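Local coordinates for glutathione S-transferase-like protein (Methylobacillus flagellatus, PDB 4GLT) that binds glutathione and probably acts as a glutathione S-transferase, coupling the thiol of the tripeptide to electrophilic substrates, at residues A[32-37]-A[69-74]; A[25-30]-A[48-53]; A[38-43]-A[174-179]. All blocks are in the same frame, centred on the assembly; numbering follows the deposited sequence.

Contact 1. Residues A[32-37]-A[69-74]; sequences PYARKV and GKIPVL. With GSH (glutathione), chain E.
Pro72, preceded by a cis peptide bond, sets its ring against Ala34 and Val37 of helix 32-44; this is the cis-proline of the thioredoxin-like fold in the glutathione-binding domain of glutathione S-transferases. CG of Pro72 meets CG2 of Val37 at 3.5 Å, the two side chains crossing obliquely. The branch is placed for this with Val37 CG2 anti to the carbonyl carbon and CG1 opposite the backbone N (chi1 -179°). Beside it, Pro72 CB lies 4.1 Å from Ala34 CB, and the same methyl touches Ile71 CG2 at 3.9 Å, so a small alanine lets the loop come close to the first turn of the helix. Leu25 of strand 24-27 packs on both Pro72 and Val37.

The cis bond turns the carbonyl of Ile71 toward glutathione, where the O accepts from N2 of the cysteine unit, although its exact place is uncertain. Tyr33 is sandwiched: CB1 of glutathione lies 3.8 Å from one face of its ring, toward the rim, and Pro32 CG lies over the other. A weak hydrogen bond joins its OH to Asp124. An alanine in place of Tyr33 would probably leave the gamma-glutamyl chain without its flat wall and Asp124 without this hydroxyl. On the loop side, Pro72 CD stands 3.3 Å from glutathione O11.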
loop_
_atom_site.group_PDB
_atom_site.type_symbol
_atom_site.label_atom_id
_atom_site.label_comp_id
_atom_site.label_asym_id
_atom_site.label_seq_id
_atom_site.Cartn_x
_atom_site.Cartn_y
_atom_site.Cartn_z
ATOM N N PRO A 32 -11.708 -2.744 5.828
ATOM C CA PRO A 32 -12.060 -1.595 4.981
ATOM C C PRO A 32 -11.366 -1.645 3.617
ATOM O O PRO A 32 -11.842 -1.054 2.645
ATOM C CB PRO A 32 -11.579 -0.394 5.798
ATOM C CG PRO A 32 -10.451 -0.926 6.614
ATOM C CD PRO A 32 -10.795 -2.365 6.925
ATOM N N TYR A 33 -10.258 -2.369 3.560
ATOM C CA TYR A 33 -9.542 -2.603 2.308
ATOM C C TYR A 33 -10.309 -3.591 1.447
ATOM O O TYR A 33 -10.338 -3.465 0.233
ATOM C CB TYR A 33 -8.152 -3.169 2.589
ATOM C CG TYR A 33 -7.400 -2.398 3.633
ATOM C CD1 TYR A 33 -6.822 -1.177 3.325
ATOM C CD2 TYR A 33 -7.276 -2.885 4.930
ATOM C CE1 TYR A 33 -6.122 -0.464 4.272
ATOM C CE2 TYR A 33 -6.581 -2.180 5.886
ATOM C CZ TYR A 33 -6.008 -0.966 5.550
ATOM O OH TYR A 33 -5.320 -0.245 6.496
ATOM N N ALA A 34 -10.909 -4.586 2.094
ATOM C CA ALA A 34 -11.749 -5.546 1.407
ATOM C C ALA A 34 -12.980 -4.823 0.881
ATOM O O ALA A 34 -13.407 -5.046 -0.247
ATOM C CB ALA A 34 -12.148 -6.674 2.342
ATOM N N ARG A 35 -13.532 -3.942 1.705
ATOM C CA ARG A 35 -14.734 -3.215 1.350
ATOM C C ARG A 35 -14.510 -2.349 0.112
ATOM O O ARG A 35 -15.381 -2.259 -0.754
ATOM C CB ARG A 35 -15.219 -2.362 2.530
ATOM C CG ARG A 35 -16.578 -1.728 2.291
ATOM C CD ARG A 35 -16.998 -0.789 3.410
ATOM N NE ARG A 35 -18.377 -0.339 3.224
ATOM C CZ ARG A 35 -19.006 0.513 4.025
ATOM N NH1 ARG A 35 -18.390 1.024 5.077
ATOM N NH2 ARG A 35 -20.259 0.840 3.772
ATOM N N LYS A 36 -13.354 -1.697 0.045
ATOM C CA LYS A 36 -13.001 -0.878 -1.112
ATOM C C LYS A 36 -13.047 -1.757 -2.366
ATOM O O LYS A 36 -13.582 -1.351 -3.406
ATOM C CB LYS A 36 -11.611 -0.235 -0.915
ATOM C CG LYS A 36 -11.128 0.646 -2.070
ATOM C CD LYS A 36 -9.683 1.123 -1.875
ATOM C CE LYS A 36 -8.786 -0.029 -1.426
ATOM N NZ LYS A 36 -7.333 0.241 -1.626
ATOM N N VAL A 37 -12.499 -2.970 -2.259
ATOM C CA VAL A 37 -12.532 -3.936 -3.362
ATOM C C VAL A 37 -13.964 -4.371 -3.698
ATOM O O VAL A 37 -14.362 -4.386 -4.858
ATOM C CB VAL A 37 -11.671 -5.185 -3.057
ATOM C CG1 VAL A 37 -11.698 -6.147 -4.226
ATOM C CG2 VAL A 37 -10.239 -4.781 -2.761
ATOM N N GLY A 69 -0.475 -13.167 4.066
ATOM C CA GLY A 69 -1.572 -13.613 4.928
ATOM C C GLY A 69 -2.687 -12.595 5.095
ATOM O O GLY A 69 -3.410 -12.615 6.090
ATOM N N LYS A 70 -2.842 -11.709 4.117
ATOM C CA LYS A 70 -3.731 -10.572 4.273
ATOM C C LYS A 70 -4.892 -10.566 3.286
ATOM O O LYS A 70 -4.743 -10.921 2.117
ATOM C CB LYS A 70 -2.952 -9.264 4.143
ATOM C CG LYS A 70 -2.113 -8.924 5.358
ATOM C CD LYS A 70 -1.238 -7.715 5.092
ATOM C CE LYS A 70 -0.451 -7.316 6.328
ATOM N NZ LYS A 70 -1.330 -6.661 7.334
ATOM N N ILE A 71 -6.049 -10.144 3.777
ATOM C CA ILE A 71 -7.233 -9.965 2.959
ATOM C C ILE A 71 -7.290 -8.483 2.581
ATOM O O ILE A 71 -6.761 -7.658 3.308
ATOM C CB ILE A 71 -8.477 -10.397 3.759
ATOM C CG1 ILE A 71 -8.748 -11.885 3.526
ATOM C CG2 ILE A 71 -9.693 -9.560 3.387
ATOM C CD1 ILE A 71 -7.521 -12.762 3.688
ATOM N N PRO A 72 -7.894 -8.138 1.428
ATOM C CA PRO A 72 -8.513 -9.023 0.450
ATOM C C PRO A 72 -7.481 -9.676 -0.471
ATOM O O PRO A 72 -6.421 -9.108 -0.706
ATOM C CB PRO A 72 -9.381 -8.068 -0.372
ATOM C CG PRO A 72 -8.638 -6.777 -0.342
ATOM C CD PRO A 72 -7.829 -6.748 0.935
ATOM N N VAL A 73 -7.855 -10.819 -1.029
ATOM C CA VAL A 73 -7.141 -11.455 -2.109
ATOM C C VAL A 73 -8.133 -11.760 -3.207
ATOM O O VAL A 73 -9.172 -12.324 -2.933
ATOM C CB VAL A 73 -6.552 -12.779 -1.690
ATOM C CG1 VAL A 73 -5.605 -13.264 -2.732
ATOM C CG2 VAL A 73 -5.874 -12.658 -0.383
ATOM N N LEU A 74 -7.820 -11.404 -4.447
ATOM C CA LEU A 74 -8.631 -11.847 -5.580
ATOM C C LEU A 74 -7.978 -13.059 -6.232
ATOM O O LEU A 74 -6.891 -12.956 -6.807
ATOM C CB LEU A 74 -8.826 -10.728 -6.610
ATOM C CG LEU A 74 -9.899 -10.955 -7.689
ATOM C CD1 LEU A 74 -11.274 -10.483 -7.230
ATOM C CD2 LEU A 74 -9.521 -10.253 -8.977
HETATM N N1 GSH E . -2.455 -3.229 2.199
HETATM C CA1 GSH E . -3.506 -4.269 2.263
HETATM C C1 GSH E . -4.571 -3.784 1.328
HETATM O O11 GSH E . -5.361 -4.590 0.806
HETATM O O12 GSH E . -4.608 -2.559 1.084
HETATM C CB1 GSH E . -3.984 -4.438 3.717
HETATM C CG1 GSH E . -5.027 -5.552 3.885
HETATM C CD1 GSH E . -5.484 -5.663 5.337
HETATM O OE1 GSH E . -4.927 -5.017 6.213
HETATM N N2 GSH E . -6.506 -6.493 5.583
HETATM C CA2 GSH E . -7.035 -6.864 6.899
HETATM C C2 GSH E . -7.777 -5.755 7.603
HETATM O O2 GSH E . -8.463 -4.961 6.972
HETATM C CB2 GSH E . -5.930 -7.436 7.778
HETATM S SG2 GSH E . -5.353 -9.031 7.155
HETATM N N3 GSH E . -7.665 -5.698 8.926
HETATM C CA3 GSH E . -8.258 -4.630 9.716
HETATM C C3 GSH E . -9.659 -4.948 10.199
HETATM O O31 GSH E . -10.092 -4.344 11.206
HETATM O O32 GSH E . -10.341 -5.790 9.570
#

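Contact 2. Residues A[25-30]-A[48-53]; sequences LLYSNT and VDMVLV. With GSH (glutathione), chain E.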
loop_
_atom_site.group_PDB
_atom_site.type_symbol
_atom_site.label_atom_id
_atom_site.label_comp_id
_atom_site.label_asym_id
_atom_site.label_seq_id
_atom_site.Cartn_x
_atom_site.Cartn_y
_atom_site.Cartn_z
ATOM N N LEU A 25 -13.189 -13.463 -4.330
ATOM C CA LEU A 25 -12.616 -12.397 -3.512
ATOM C C LEU A 25 -12.651 -12.727 -2.031
ATOM O O LEU A 25 -13.679 -12.542 -1.380
ATOM C CB LEU A 25 -13.358 -11.076 -3.729
ATOM C CG LEU A 25 -12.912 -10.069 -2.663
ATOM C CD1 LEU A 25 -11.483 -9.605 -2.921
ATOM C CD2 LEU A 25 -13.862 -8.888 -2.563
ATOM N N LEU A 26 -11.530 -13.184 -1.495
ATOM C CA LEU A 26 -11.441 -13.455 -0.075
ATOM C C LEU A 26 -11.593 -12.156 0.678
ATOM O O LEU A 26 -10.947 -11.172 0.360
ATOM C CB LEU A 26 -10.095 -14.059 0.274
ATOM C CG LEU A 26 -9.718 -15.377 -0.380
ATOM C CD1 LEU A 26 -8.571 -15.998 0.378
ATOM C CD2 LEU A 26 -10.891 -16.300 -0.391
ATOM N N TYR A 27 -12.419 -12.165 1.706
ATOM C CA TYR A 27 -12.686 -10.965 2.484
ATOM C C TYR A 27 -13.242 -11.304 3.866
ATOM O O TYR A 27 -13.753 -12.403 4.085
ATOM C CB TYR A 27 -13.689 -10.088 1.744
ATOM C CG TYR A 27 -15.118 -10.499 2.002
ATOM C CD1 TYR A 27 -15.935 -9.747 2.837
ATOM C CD2 TYR A 27 -15.646 -11.653 1.430
ATOM C CE1 TYR A 27 -17.241 -10.120 3.085
ATOM C CE2 TYR A 27 -16.951 -12.030 1.664
ATOM C CZ TYR A 27 -17.742 -11.262 2.495
ATOM O OH TYR A 27 -19.044 -11.628 2.739
ATOM N N SER A 28 -13.142 -10.345 4.787
ATOM C CA SER A 28 -13.748 -10.451 6.116
ATOM C C SER A 28 -14.834 -9.393 6.215
ATOM O O SER A 28 -14.952 -8.550 5.332
ATOM C CB SER A 28 -12.710 -10.208 7.210
ATOM O OG SER A 28 -12.283 -8.855 7.193
ATOM N N ASN A 29 -15.614 -9.425 7.294
ATOM C CA ASN A 29 -16.726 -8.479 7.457
ATOM C C ASN A 29 -16.333 -7.072 7.907
ATOM O O ASN A 29 -17.123 -6.139 7.789
ATOM C CB ASN A 29 -17.777 -9.041 8.410
ATOM C CG ASN A 29 -18.915 -9.744 7.685
ATOM O OD1 ASN A 29 -19.404 -10.774 8.139
ATOM N ND2 ASN A 29 -19.347 -9.184 6.561
ATOM N N THR A 30 -15.119 -6.912 8.419
ATOM C CA THR A 30 -14.711 -5.623 8.962
ATOM C C THR A 30 -13.626 -4.927 8.141
ATOM O O THR A 30 -13.417 -3.732 8.290
ATOM C CB THR A 30 -14.253 -5.753 10.428
ATOM O OG1 THR A 30 -13.033 -6.499 10.489
ATOM C CG2 THR A 30 -15.319 -6.470 11.252
ATOM N N VAL A 48 -18.669 -11.510 -9.000
ATOM C CA VAL A 48 -17.520 -12.074 -8.296
ATOM C C VAL A 48 -17.956 -12.937 -7.110
ATOM O O VAL A 48 -18.766 -12.521 -6.287
ATOM C CB VAL A 48 -16.566 -10.955 -7.819
ATOM C CG1 VAL A 48 -17.289 -10.007 -6.873
ATOM C CG2 VAL A 48 -15.329 -11.543 -7.158
ATOM N N ASP A 49 -17.427 -14.149 -7.035
ATOM C CA ASP A 49 -17.718 -15.044 -5.922
ATOM C C ASP A 49 -17.082 -14.482 -4.654
ATOM O O ASP A 49 -15.878 -14.594 -4.454
ATOM C CB ASP A 49 -17.171 -16.441 -6.218
ATOM C CG ASP A 49 -17.579 -17.466 -5.176
ATOM O OD1 ASP A 49 -17.224 -18.650 -5.350
ATOM O OD2 ASP A 49 -18.251 -17.100 -4.188
ATOM N N MET A 50 -17.890 -13.860 -3.806
ATOM C CA MET A 50 -17.357 -13.209 -2.617
ATOM C C MET A 50 -17.261 -14.206 -1.471
ATOM O O MET A 50 -18.273 -14.735 -1.035
ATOM C CB MET A 50 -18.261 -12.052 -2.217
ATOM C CG MET A 50 -17.501 -10.829 -1.773
ATOM S SD MET A 50 -17.155 -9.752 -3.173
ATOM C CE MET A 50 -18.647 -8.761 -3.214
ATOM N N VAL A 51 -16.053 -14.465 -0.981
ATOM C CA VAL A 51 -15.861 -15.515 0.033
ATOM C C VAL A 51 -15.472 -14.953 1.398
ATOM O O VAL A 51 -14.321 -14.570 1.627
ATOM C CB VAL A 51 -14.789 -16.529 -0.401
ATOM C CG1 VAL A 51 -14.749 -17.702 0.566
ATOM C CG2 VAL A 51 -15.064 -17.008 -1.818
ATOM N N LEU A 52 -16.442 -14.898 2.303
ATOM C CA LEU A 52 -16.182 -14.460 3.662
ATOM C C LEU A 52 -15.174 -15.418 4.260
ATOM O O LEU A 52 -15.296 -16.633 4.109
ATOM C CB LEU A 52 -17.469 -14.476 4.484
ATOM C CG LEU A 52 -17.371 -13.912 5.898
ATOM C CD1 LEU A 52 -17.075 -12.416 5.867
ATOM C CD2 LEU A 52 -18.651 -14.217 6.654
ATOM N N VAL A 53 -14.175 -14.879 4.941
ATOM C CA VAL A 53 -13.085 -15.712 5.422
ATOM C C VAL A 53 -12.679 -15.348 6.848
ATOM O O VAL A 53 -13.003 -14.265 7.339
ATOM C CB VAL A 53 -11.877 -15.591 4.472
ATOM C CG1 VAL A 53 -10.973 -14.440 4.885
ATOM C CG2 VAL A 53 -11.110 -16.894 4.426
HETATM N N1 GSH E . -2.455 -3.229 2.199
HETATM C CA1 GSH E . -3.506 -4.269 2.263
HETATM C C1 GSH E . -4.571 -3.784 1.328
HETATM O O11 GSH E . -5.361 -4.590 0.806
HETATM O O12 GSH E . -4.608 -2.559 1.084
HETATM C CB1 GSH E . -3.984 -4.438 3.717
HETATM C CG1 GSH E . -5.027 -5.552 3.885
HETATM C CD1 GSH E . -5.484 -5.663 5.337
HETATM O OE1 GSH E . -4.927 -5.017 6.213
HETATM N N2 GSH E . -6.506 -6.493 5.583
HETATM C CA2 GSH E . -7.035 -6.864 6.899
HETATM C C2 GSH E . -7.777 -5.755 7.603
HETATM O O2 GSH E . -8.463 -4.961 6.972
HETATM C CB2 GSH E . -5.930 -7.436 7.778
HETATM S SG2 GSH E . -5.353 -9.031 7.155
HETATM N N3 GSH E . -7.665 -5.698 8.926
HETATM C CA3 GSH E . -8.258 -4.630 9.716
HETATM C C3 GSH E . -9.659 -4.948 10.199
HETATM O O31 GSH E . -10.092 -4.344 11.206
HETATM O O32 GSH E . -10.341 -5.790 9.570
#
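Leu25 and Met50, Leu26 and Val51, and Tyr27 and Leu52 pair in parallel register, the strand pairing of a beta-alpha-beta unit in the thioredoxin-like domain. Four backbone bonds zip the strands together, alternating between them as donor. Leu25 gives its N-H to Asp49 O (2.9 Å), and its own O accepts from Val51 N. Tyr27 N then donates to Val51 O at 3.1 Å, and Tyr27 O receives Val53 N at 2.7 Å, a bond bent at the hydrogen (133°). Leu52 CA adds a CA-H...O contact to this last oxygen, at 3.2 Å from Tyr27 O.

Tyr27 CG stands between its backbone N and carbonyl carbon (chi1 84°), which lays the ring across the neighbouring strand: Leu52 CD1 sits over one face, 4.0 Å from the centroid, and Met50 CG approaches CE2 obliquely. On the same face of the sheet Leu25 CD2 meets Met50 SD at 3.5 Å, the side chains running alongside each other. Past the strand, Ser28 OG accepts from Ser31 N, and Thr30 OG1 donates to glutathione O32 at 2.9 Å.

Strand 49-52 is outermost in the sheet within this chain; strand 24-27 pairs on its other flank with strand 73-75, while helix 32-44 covers Leu25 and Tyr27.

Contact 3. Residues A[38-43]-A[174-179]; sequences RVVAAE and FSLADI
Val39 and Ile179 reach toward each other tip to tip, joining helix 32-44 of the thioredoxin-like domain to the start of helix 176-191 in the all-helical domain. The contact across this domain interface is chiefly apolar. Val39 CG1 meets Ile179 CG2 at 3.5 Å, the gamma methyl being anti to the backbone N of Ile179 while CG1 lies beside that N (chi1 -64°) and carries CD1 on to Val40, whose CG2 it meets at 3.6 Å. Here the side chains cross near a right angle, and Leu176 CD1 touches the same Val40 methyl from farther off, at 4.0 Å.

A carboxylate meets a ring at the far end. Glu43, bent at chi2, brings OE1 to 3.7 Å from Phe174 CE2, with the two planes 51° apart. Its charge is answered by a salt bridge from OE1 to Arg214, which also makes a cation-pi contact with Phe174, and by a hydrogen bond between OE2 and Ser216.

Hydrogen bonds within 174-179 fix the helix start as a capping box. Ser175 N donates to the anti lone pair of Asp178 OD2 at 2.9 Å and 167°, and Ser175 OG accepts a weak bond from Ala177 N. Phe174, just before the cap, lies with CZ 3.4 Å from Ile179 CG1, a hydrophobic staple closing over the box; the pair is a known feature of this helix in glutathione S-transferases. Asp178 OD1 is held in turn by Cys169 N and His207.

Around the contact, Val89 of helix 85-93 packs on both Val40 and Leu176, helix 106-133 lies against Leu176 and Ala177, and Arg38 leads back to strand 24-27.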
loop_
_atom_site.group_PDB
_atom_site.type_symbol
_atom_site.label_atom_id
_atom_site.label_comp_id
_atom_site.label_asym_id
_atom_site.label_seq_id
_atom_site.Cartn_x
_atom_site.Cartn_y
_atom_site.Cartn_z
ATOM N N ARG A 38 -14.747 -4.736 -2.687
ATOM C CA ARG A 38 -16.116 -5.166 -2.951
ATOM C C ARG A 38 -16.889 -4.051 -3.640
ATOM O O ARG A 38 -17.626 -4.298 -4.595
ATOM C CB ARG A 38 -16.822 -5.590 -1.669
ATOM C CG ARG A 38 -16.155 -6.763 -0.968
ATOM C CD ARG A 38 -16.451 -6.727 0.521
ATOM N NE ARG A 38 -17.766 -7.272 0.849
ATOM C CZ ARG A 38 -18.426 -6.993 1.971
ATOM N NH1 ARG A 38 -17.898 -6.163 2.860
ATOM N NH2 ARG A 38 -19.614 -7.534 2.204
ATOM N N VAL A 39 -16.707 -2.819 -3.172
ATOM C CA VAL A 39 -17.454 -1.692 -3.722
ATOM C C VAL A 39 -17.105 -1.432 -5.184
ATOM O O VAL A 39 -17.960 -1.020 -5.981
ATOM C CB VAL A 39 -17.264 -0.394 -2.898
ATOM C CG1 VAL A 39 -17.714 0.827 -3.700
ATOM C CG2 VAL A 39 -18.057 -0.463 -1.601
ATOM N N VAL A 40 -15.847 -1.649 -5.538
ATOM C CA VAL A 40 -15.407 -1.388 -6.898
ATOM C C VAL A 40 -16.028 -2.457 -7.778
ATOM O O VAL A 40 -16.499 -2.165 -8.876
ATOM C CB VAL A 40 -13.870 -1.407 -7.006
ATOM C CG1 VAL A 40 -13.423 -1.694 -8.432
ATOM C CG2 VAL A 40 -13.293 -0.090 -6.512
ATOM N N ALA A 41 -16.059 -3.689 -7.261
ATOM C CA ALA A 41 -16.637 -4.820 -7.982
ATOM C C ALA A 41 -18.073 -4.529 -8.400
ATOM O O ALA A 41 -18.477 -4.831 -9.525
ATOM C CB ALA A 41 -16.577 -6.087 -7.130
ATOM N N ALA A 42 -18.841 -3.949 -7.481
ATOM C CA ALA A 42 -20.235 -3.619 -7.742
ATOM C C ALA A 42 -20.335 -2.487 -8.753
ATOM O O ALA A 42 -21.140 -2.539 -9.672
ATOM C CB ALA A 42 -20.940 -3.245 -6.452
ATOM N N GLU A 43 -19.519 -1.464 -8.589
ATOM C CA GLU A 43 -19.555 -0.341 -9.502
ATOM C C GLU A 43 -19.191 -0.762 -10.914
ATOM O O GLU A 43 -19.759 -0.282 -11.864
ATOM C CB GLU A 43 -18.653 0.781 -9.013
ATOM C CG GLU A 43 -19.081 1.342 -7.677
ATOM C CD GLU A 43 -20.369 2.126 -7.754
ATOM O OE1 GLU A 43 -20.611 2.761 -8.795
ATOM O OE2 GLU A 43 -21.134 2.117 -6.771
ATOM N N PHE A 174 -17.201 10.423 -9.959
ATOM C CA PHE A 174 -17.072 9.366 -9.004
ATOM C C PHE A 174 -15.889 8.483 -9.386
ATOM O O PHE A 174 -15.844 7.924 -10.476
ATOM C CB PHE A 174 -18.371 8.568 -8.976
ATOM C CG PHE A 174 -18.362 7.458 -7.982
ATOM C CD1 PHE A 174 -18.600 7.717 -6.650
ATOM C CD2 PHE A 174 -18.116 6.155 -8.383
ATOM C CE1 PHE A 174 -18.577 6.691 -5.723
ATOM C CE2 PHE A 174 -18.105 5.119 -7.464
ATOM C CZ PHE A 174 -18.331 5.392 -6.134
ATOM N N SER A 175 -14.915 8.378 -8.496
ATOM C CA SER A 175 -13.764 7.549 -8.782
ATOM C C SER A 175 -13.373 6.697 -7.587
ATOM O O SER A 175 -13.993 6.759 -6.520
ATOM C CB SER A 175 -12.582 8.425 -9.202
ATOM O OG SER A 175 -12.254 9.340 -8.174
ATOM N N LEU A 176 -12.340 5.891 -7.795
ATOM C CA LEU A 176 -11.702 5.153 -6.732
ATOM C C LEU A 176 -11.502 6.062 -5.515
ATOM O O LEU A 176 -11.649 5.627 -4.379
ATOM C CB LEU A 176 -10.366 4.614 -7.238
ATOM C CG LEU A 176 -9.532 3.754 -6.303
ATOM C CD1 LEU A 176 -10.342 2.555 -5.827
ATOM C CD2 LEU A 176 -8.240 3.316 -6.996
ATOM N N ALA A 177 -11.178 7.334 -5.752
ATOM C CA ALA A 177 -10.956 8.262 -4.646
ATOM C C ALA A 177 -12.132 8.218 -3.667
ATOM O O ALA A 177 -11.991 7.841 -2.499
ATOM C CB ALA A 177 -10.755 9.673 -5.173
ATOM N N ASP A 178 -13.303 8.596 -4.162
ATOM C CA ASP A 178 -14.517 8.591 -3.358
ATOM C C ASP A 178 -14.755 7.267 -2.640
ATOM O O ASP A 178 -15.044 7.240 -1.441
ATOM C CB ASP A 178 -15.668 8.957 -4.264
ATOM C CG ASP A 178 -15.374 10.233 -5.018
ATOM O OD1 ASP A 178 -15.407 11.301 -4.370
ATOM O OD2 ASP A 178 -15.046 10.164 -6.222
ATOM N N ILE A 179 -14.615 6.167 -3.361
ATOM C CA ILE A 179 -14.806 4.878 -2.736
ATOM C C ILE A 179 -13.874 4.737 -1.543
ATOM O O ILE A 179 -14.277 4.271 -0.474
ATOM C CB ILE A 179 -14.554 3.730 -3.721
ATOM C CG1 ILE A 179 -15.579 3.783 -4.859
ATOM C CG2 ILE A 179 -14.609 2.397 -2.997
ATOM C CD1 ILE A 179 -15.471 2.632 -5.833
#

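Helix 32-44 serves contacts 1 and 3: its first turn faces the cis-proline loop and glutathione, its later turns the all-helical domain; the two meet where Lys36 O packs on Ile179 CG2. Contacts 1 and 3 are buried and rest on apolar side chains, whereas contact 2, at the sheet's margin, is only partly buried and depends on backbone hydrogen bonds. Contacts 1 and 2 meet in the sheet, where Val73 O probably accepts from Leu26 N, and both reach the tripeptide, contact 1 along its gamma-glutamyl and cysteine units, contact 2 at the glycine carboxylate. Contact 3 stays clear of it; charges there are met by protein partners. Arg38 packs on Leu25 and Tyr27, joining contacts 2 and 3.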